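Local coordinates for VP2 (Primate bocaparvovirus 1, PDB 7L0Y), which self-assembles, as 60 copies in VP1, VP2 and VP3 size variants, into the T=1 icosahedral capsid of human bocavirus 1, at residues T42-H47 with P70-N75; K113-N118 with Y443-C448. One frame throughout, in Å; residues are numbered along the deposited sequence.

Contact 1. Residues T42-H47 with P70-N75; sequences TIQNGH and PWTYFN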
loop_
_atom_site.group_PDB
_atom_site.type_symbol
_atom_site.label_atom_id
_atom_site.label_comp_id
_atom_site.label_asym_id
_atom_site.label_seq_id
_atom_site.Cartn_x
_atom_site.Cartn_y
_atom_site.Cartn_z
ATOM N N THR A 42 -38.106 -96.094 -25.615
ATOM C CA THR A 42 -39.095 -96.446 -26.617
ATOM C C THR A 42 -40.478 -96.072 -26.111
ATOM O O THR A 42 -40.670 -95.757 -24.938
ATOM C CB THR A 42 -39.035 -97.941 -26.952
ATOM O OG1 THR A 42 -39.293 -98.709 -25.773
ATOM C CG2 THR A 42 -37.668 -98.307 -27.477
ATOM N N ILE A 43 -41.444 -96.096 -27.026
ATOM C CA ILE A 43 -42.825 -95.798 -26.679
ATOM C C ILE A 43 -43.358 -96.861 -25.729
ATOM O O ILE A 43 -43.087 -98.058 -25.889
ATOM C CB ILE A 43 -43.668 -95.693 -27.959
ATOM C CG1 ILE A 43 -43.188 -94.508 -28.794
ATOM C CG2 ILE A 43 -45.143 -95.545 -27.635
ATOM C CD1 ILE A 43 -43.715 -94.489 -30.194
ATOM N N GLN A 44 -44.117 -96.426 -24.728
ATOM C CA GLN A 44 -44.673 -97.307 -23.715
ATOM C C GLN A 44 -46.192 -97.234 -23.741
ATOM O O GLN A 44 -46.763 -96.152 -23.887
ATOM C CB GLN A 44 -44.168 -96.937 -22.324
ATOM C CG GLN A 44 -42.674 -96.975 -22.149
ATOM C CD GLN A 44 -42.064 -98.306 -22.522
ATOM O OE1 GLN A 44 -41.353 -98.411 -23.513
ATOM N NE2 GLN A 44 -42.383 -99.340 -21.766
ATOM N N ASN A 45 -46.838 -98.392 -23.604
ATOM C CA ASN A 45 -48.300 -98.512 -23.543
ATOM C C ASN A 45 -49.009 -97.953 -24.765
ATOM O O ASN A 45 -50.200 -97.655 -24.700
ATOM C CB ASN A 45 -48.893 -97.829 -22.313
ATOM C CG ASN A 45 -48.850 -98.680 -21.095
ATOM O OD1 ASN A 45 -48.597 -99.877 -21.161
ATOM N ND2 ASN A 45 -49.208 -98.091 -19.975
ATOM N N GLY A 46 -48.324 -97.830 -25.893
ATOM C CA GLY A 46 -48.936 -97.110 -26.993
ATOM C C GLY A 46 -49.456 -95.748 -26.595
ATOM O O GLY A 46 -50.573 -95.377 -26.974
ATOM N N HIS A 47 -48.677 -95.006 -25.805
ATOM C CA HIS A 47 -48.999 -93.639 -25.398
ATOM C C HIS A 47 -50.245 -93.558 -24.529
ATOM O O HIS A 47 -50.920 -92.533 -24.500
ATOM C CB HIS A 47 -49.150 -92.718 -26.608
ATOM C CG HIS A 47 -47.883 -92.512 -27.370
ATOM N ND1 HIS A 47 -46.842 -91.755 -26.881
ATOM C CD2 HIS A 47 -47.484 -92.969 -28.577
ATOM C CE1 HIS A 47 -45.860 -91.746 -27.761
ATOM N NE2 HIS A 47 -46.225 -92.474 -28.799
ATOM N N PRO A 70 -47.220 -93.994 -20.151
ATOM C CA PRO A 70 -46.358 -93.917 -21.335
ATOM C C PRO A 70 -44.915 -93.561 -21.026
ATOM O O PRO A 70 -44.073 -93.656 -21.920
ATOM C CB PRO A 70 -47.035 -92.834 -22.179
ATOM C CG PRO A 70 -47.772 -92.016 -21.199
ATOM C CD PRO A 70 -48.260 -92.956 -20.164
ATOM N N TRP A 71 -44.615 -93.124 -19.815
ATOM C CA TRP A 71 -43.319 -92.610 -19.412
ATOM C C TRP A 71 -42.320 -93.712 -19.062
ATOM O O TRP A 71 -42.676 -94.829 -18.691
ATOM C CB TRP A 71 -43.493 -91.692 -18.215
ATOM C CG TRP A 71 -44.190 -90.441 -18.544
ATOM C CD1 TRP A 71 -45.528 -90.235 -18.563
ATOM C CD2 TRP A 71 -43.586 -89.196 -18.859
ATOM N NE1 TRP A 71 -45.801 -88.946 -18.900
ATOM C CE2 TRP A 71 -44.622 -88.278 -19.076
ATOM C CE3 TRP A 71 -42.270 -88.767 -18.982
ATOM C CZ2 TRP A 71 -44.383 -86.961 -19.410
ATOM C CZ3 TRP A 71 -42.037 -87.465 -19.320
ATOM C CH2 TRP A 71 -43.083 -86.577 -19.536
ATOM N N THR A 72 -41.045 -93.358 -19.176
ATOM C CA THR A 72 -39.930 -94.130 -18.654
ATOM C C THR A 72 -39.104 -93.218 -17.764
ATOM O O THR A 72 -39.289 -92.004 -17.752
ATOM C CB THR A 72 -39.039 -94.715 -19.759
ATOM O OG1 THR A 72 -38.558 -93.667 -20.604
ATOM C CG2 THR A 72 -39.780 -95.719 -20.589
ATOM N N TYR A 73 -38.198 -93.809 -17.000
ATOM C CA TYR A 73 -37.473 -93.044 -16.002
ATOM C C TYR A 73 -36.047 -93.550 -15.875
ATOM O O TYR A 73 -35.729 -94.681 -16.234
ATOM C CB TYR A 73 -38.183 -93.107 -14.647
ATOM C CG TYR A 73 -38.246 -94.492 -14.074
ATOM C CD1 TYR A 73 -37.288 -94.934 -13.179
ATOM C CD2 TYR A 73 -39.244 -95.369 -14.449
ATOM C CE1 TYR A 73 -37.335 -96.187 -12.669
ATOM C CE2 TYR A 73 -39.296 -96.628 -13.944
ATOM C CZ TYR A 73 -38.343 -97.035 -13.055
ATOM O OH TYR A 73 -38.396 -98.303 -12.540
ATOM N N PHE A 74 -35.193 -92.679 -15.352
ATOM C CA PHE A 74 -33.817 -92.993 -15.006
ATOM C C PHE A 74 -33.726 -93.396 -13.545
ATOM O O PHE A 74 -34.276 -92.723 -12.671
ATOM C CB PHE A 74 -32.900 -91.800 -15.266
ATOM C CG PHE A 74 -32.757 -91.451 -16.705
ATOM C CD1 PHE A 74 -31.803 -92.063 -17.479
ATOM C CD2 PHE A 74 -33.577 -90.516 -17.291
ATOM C CE1 PHE A 74 -31.682 -91.768 -18.811
ATOM C CE2 PHE A 74 -33.444 -90.207 -18.622
ATOM C CZ PHE A 74 -32.492 -90.831 -19.381
ATOM N N ASN A 75 -33.031 -94.495 -13.284
ATOM C CA ASN A 75 -32.772 -94.963 -11.929
ATOM C C ASN A 75 -31.270 -95.028 -11.700
ATOM O O ASN A 75 -30.585 -95.880 -12.270
ATOM C CB ASN A 75 -33.413 -96.320 -11.689
ATOM C CG ASN A 75 -33.286 -96.765 -10.264
ATOM O OD1 ASN A 75 -33.191 -95.947 -9.358
ATOM N ND2 ASN A 75 -33.285 -98.066 -10.052
#

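Contact 2. Residues K113-N118 with Y443-C448; sequences KQILSN and YLNIYC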
loop_
_atom_site.group_PDB
_atom_site.type_symbol
_atom_site.label_atom_id
_atom_site.label_comp_id
_atom_site.label_asym_id
_atom_site.label_seq_id
_atom_site.Cartn_x
_atom_site.Cartn_y
_atom_site.Cartn_z
ATOM N N LYS A 113 -35.061 -91.445 -33.828
ATOM C CA LYS A 113 -35.109 -92.140 -35.100
ATOM C C LYS A 113 -36.534 -92.606 -35.334
ATOM O O LYS A 113 -37.206 -93.059 -34.409
ATOM C CB LYS A 113 -34.175 -93.351 -35.118
ATOM C CG LYS A 113 -32.730 -93.088 -34.769
ATOM C CD LYS A 113 -32.014 -92.270 -35.800
ATOM C CE LYS A 113 -31.619 -93.125 -36.989
ATOM N NZ LYS A 113 -30.787 -92.382 -37.972
ATOM N N GLN A 114 -36.992 -92.496 -36.570
ATOM C CA GLN A 114 -38.242 -93.124 -36.958
ATOM C C GLN A 114 -37.993 -94.580 -37.313
ATOM O O GLN A 114 -37.003 -94.913 -37.964
ATOM C CB GLN A 114 -38.865 -92.387 -38.136
ATOM C CG GLN A 114 -40.204 -92.931 -38.557
ATOM C CD GLN A 114 -40.834 -92.114 -39.653
ATOM O OE1 GLN A 114 -40.354 -91.039 -39.991
ATOM N NE2 GLN A 114 -41.898 -92.635 -40.238
ATOM N N ILE A 115 -38.881 -95.451 -36.863
ATOM C CA ILE A 115 -38.771 -96.883 -37.097
ATOM C C ILE A 115 -39.661 -97.215 -38.283
ATOM O O ILE A 115 -40.886 -97.098 -38.199
ATOM C CB ILE A 115 -39.185 -97.686 -35.859
ATOM C CG1 ILE A 115 -38.323 -97.299 -34.664
ATOM C CG2 ILE A 115 -39.051 -99.165 -36.131
ATOM C CD1 ILE A 115 -38.872 -97.779 -33.358
ATOM N N LEU A 116 -39.056 -97.628 -39.390
ATOM C CA LEU A 116 -39.790 -97.973 -40.604
ATOM C C LEU A 116 -39.685 -99.475 -40.798
ATOM O O LEU A 116 -38.600 -99.992 -41.075
ATOM C CB LEU A 116 -39.236 -97.248 -41.824
ATOM C CG LEU A 116 -39.543 -95.775 -42.057
ATOM C CD1 LEU A 116 -38.761 -94.928 -41.086
ATOM C CD2 LEU A 116 -39.225 -95.395 -43.489
ATOM N N SER A 117 -40.806 -100.172 -40.679
ATOM C CA SER A 117 -40.834 -101.620 -40.824
ATOM C C SER A 117 -41.561 -101.987 -42.110
ATOM O O SER A 117 -42.774 -101.775 -42.222
ATOM C CB SER A 117 -41.507 -102.280 -39.623
ATOM O OG SER A 117 -41.536 -103.687 -39.778
ATOM N N ASN A 118 -40.823 -102.533 -43.072
ATOM C CA ASN A 118 -41.399 -103.094 -44.288
ATOM C C ASN A 118 -41.045 -104.570 -44.352
ATOM O O ASN A 118 -39.884 -104.921 -44.576
ATOM C CB ASN A 118 -40.884 -102.375 -45.537
ATOM C CG ASN A 118 -41.434 -100.976 -45.670
ATOM O OD1 ASN A 118 -42.487 -100.658 -45.120
ATOM N ND2 ASN A 118 -40.726 -100.131 -46.407
ATOM N N TYR A 443 -50.070 -93.467 -34.117
ATOM C CA TYR A 443 -48.943 -92.593 -33.870
ATOM C C TYR A 443 -47.764 -93.026 -34.718
ATOM O O TYR A 443 -47.728 -94.127 -35.266
ATOM C CB TYR A 443 -48.554 -92.569 -32.390
ATOM C CG TYR A 443 -48.279 -93.926 -31.799
ATOM C CD1 TYR A 443 -47.039 -94.527 -31.934
ATOM C CD2 TYR A 443 -49.255 -94.593 -31.070
ATOM C CE1 TYR A 443 -46.789 -95.760 -31.395
ATOM C CE2 TYR A 443 -49.007 -95.828 -30.516
ATOM C CZ TYR A 443 -47.774 -96.407 -30.680
ATOM O OH TYR A 443 -47.528 -97.644 -30.130
ATOM N N LEU A 444 -46.796 -92.131 -34.809
ATOM C CA LEU A 444 -45.560 -92.433 -35.502
ATOM C C LEU A 444 -44.647 -93.228 -34.583
ATOM O O LEU A 444 -44.450 -92.869 -33.423
ATOM C CB LEU A 444 -44.888 -91.136 -35.928
ATOM C CG LEU A 444 -43.701 -91.246 -36.859
ATOM C CD1 LEU A 444 -44.202 -91.800 -38.164
ATOM C CD2 LEU A 444 -43.084 -89.887 -37.055
ATOM N N ASN A 445 -44.072 -94.300 -35.106
ATOM C CA ASN A 445 -43.257 -95.200 -34.300
ATOM C C ASN A 445 -41.826 -94.685 -34.292
ATOM O O ASN A 445 -41.139 -94.713 -35.314
ATOM C CB ASN A 445 -43.329 -96.620 -34.848
ATOM C CG ASN A 445 -42.655 -97.623 -33.952
ATOM O OD1 ASN A 445 -42.587 -97.445 -32.740
ATOM N ND2 ASN A 445 -42.154 -98.693 -34.545
ATOM N N ILE A 446 -41.372 -94.233 -33.127
ATOM C CA ILE A 446 -40.084 -93.576 -32.971
ATOM C C ILE A 446 -39.434 -94.085 -31.697
ATOM O O ILE A 446 -40.093 -94.630 -30.812
ATOM C CB ILE A 446 -40.218 -92.040 -32.914
ATOM C CG1 ILE A 446 -41.133 -91.638 -31.763
ATOM C CG2 ILE A 446 -40.738 -91.491 -34.221
ATOM C CD1 ILE A 446 -41.166 -90.168 -31.496
ATOM N N TYR A 447 -38.119 -93.917 -31.615
ATOM C CA TYR A 447 -37.400 -94.190 -30.384
ATOM C C TYR A 447 -36.309 -93.148 -30.241
ATOM O O TYR A 447 -35.864 -92.549 -31.217
ATOM C CB TYR A 447 -36.808 -95.597 -30.344
ATOM C CG TYR A 447 -35.612 -95.791 -31.222
ATOM C CD1 TYR A 447 -34.335 -95.718 -30.704
ATOM C CD2 TYR A 447 -35.757 -96.007 -32.575
ATOM C CE1 TYR A 447 -33.249 -95.886 -31.496
ATOM C CE2 TYR A 447 -34.674 -96.176 -33.373
ATOM C CZ TYR A 447 -33.419 -96.117 -32.833
ATOM O OH TYR A 447 -32.320 -96.285 -33.638
ATOM N N CYS A 448 -35.889 -92.927 -29.006
ATOM C CA CYS A 448 -34.836 -91.975 -28.709
ATOM C C CYS A 448 -33.651 -92.702 -28.097
ATOM O O CYS A 448 -33.822 -93.570 -27.239
ATOM C CB CYS A 448 -35.326 -90.878 -27.766
ATOM S SG CYS A 448 -34.106 -89.602 -27.404
#

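Contact 1. Residues T42-H47 with P70-N75
Gln-44 lies against Pro-70 and Thr-72. Its CB sits 3.3 Å from the carbonyl O of Pro-70. Its CG turns on to the methyl of Thr-72, with CG 3.5 Å from CG2. The two side chains cross at about a right angle. With CG anti to the carbonyl carbon (chi1 -59°), beside the backbone N, the chain passes Thr-72 CG2. It then bends at chi2, and its end leads away from strand 71-74. Thr-72 turns CG2 to the glutamine and leaves OG1 for other partners. The backbones meet through a CA-H...O contact, Pro-70 CA to Gln-44 O at 3.4 Å. No hydrogen bond spans the two segments.

The same Gln-44 O accepts the backbone N of His-47 at 2.9 Å. This closes a beta turn with Asn-45 and Gly-46 in the middle, both at positive phi. The turn brings His-47 CA to 3.9 Å from Pro-70 CB. A second shell fixes the pieces. Asn-45 ND2 hydrogen-bonds to Thr-68 OG1 and Leu-48 O, while Thr-72 OG1 hydrogen-bonds Ile-427 O and Thr-41 OG1. The arrangement fits the parvovirus jelly roll: the loop leaving strand B (30-42) folds against the start of strand C (71-74).

Contact 2. Residues K113-N118 with Y443-C448
Leu-444 meets Gln-114 just before strand 446-462 joins strand 95-118. The two strands pair antiparallel and fit the strands named D (95-118) and I (446-462) in the parvovirus jelly roll. Leu-444 CD1 lies 3.7 Å from CD of Gln-114, and the side chains cross at about a right angle. Gln-114 reaches there extended, with CG anti to the backbone N (chi1 -177°).

Asn-445 uses both its backbone and its side chain. Its O accepts Ile-115 N at 2.8 Å, in a nearly straight bond (172° at H). Its ND2 lies beside the branch of Ile-115, 3.4 Å from CB and near CG2. Ile-446 follows as the non-hydrogen-bonded partner of Gln-114. Both side chains lie on one face of the sheet. Ile-446 CA also makes a CA-H...O contact to Lys-113 O.

Tyr-447 forms the hydrogen-bonded pair with Lys-113. Lys-113 N donates to Tyr-447 O at 2.9 Å, and Tyr-447 N donates back to Lys-113 O at 3.1 Å. Their side chains run alongside each other on the opposite face from Ile-446. Lys-113 CB lies 3.4 Å from Tyr-447 CE2, and its CG approaches the hydroxyl OH. Lys-113 and Gln-114 pack on Gln-114 and Lys-113, respectively, of two different neighbouring subunits, consistent with a ring around the fivefold axis. Ile-115 crosses the tyrosine at about a right angle, its CG1 near the ring plane, 3.6 Å from CD2 at the edge.

Overall arrangement
Both contacts are largely buried, and their centres lie about 15 Å apart. Contact 2 is farther from the chain centre, and its Asn-445 is exposed. Contact 1 is side-chain and loop packing with no hydrogen bond across it. Contact 2 is strand pairing with three backbone bonds, and it buries more area (421 against 242 Å²). Strand 30-42 relates them: it leads into the loop of contact 1 and pairs with strand 446-462 of contact 2. They also touch directly. The His-47 and Tyr-443 rings meet edge-to-face, and Ile-43 CD1 packs on Tyr-443 CE1 at 3.5 Å. Contact 2 has more residues packing on neighbouring subunits.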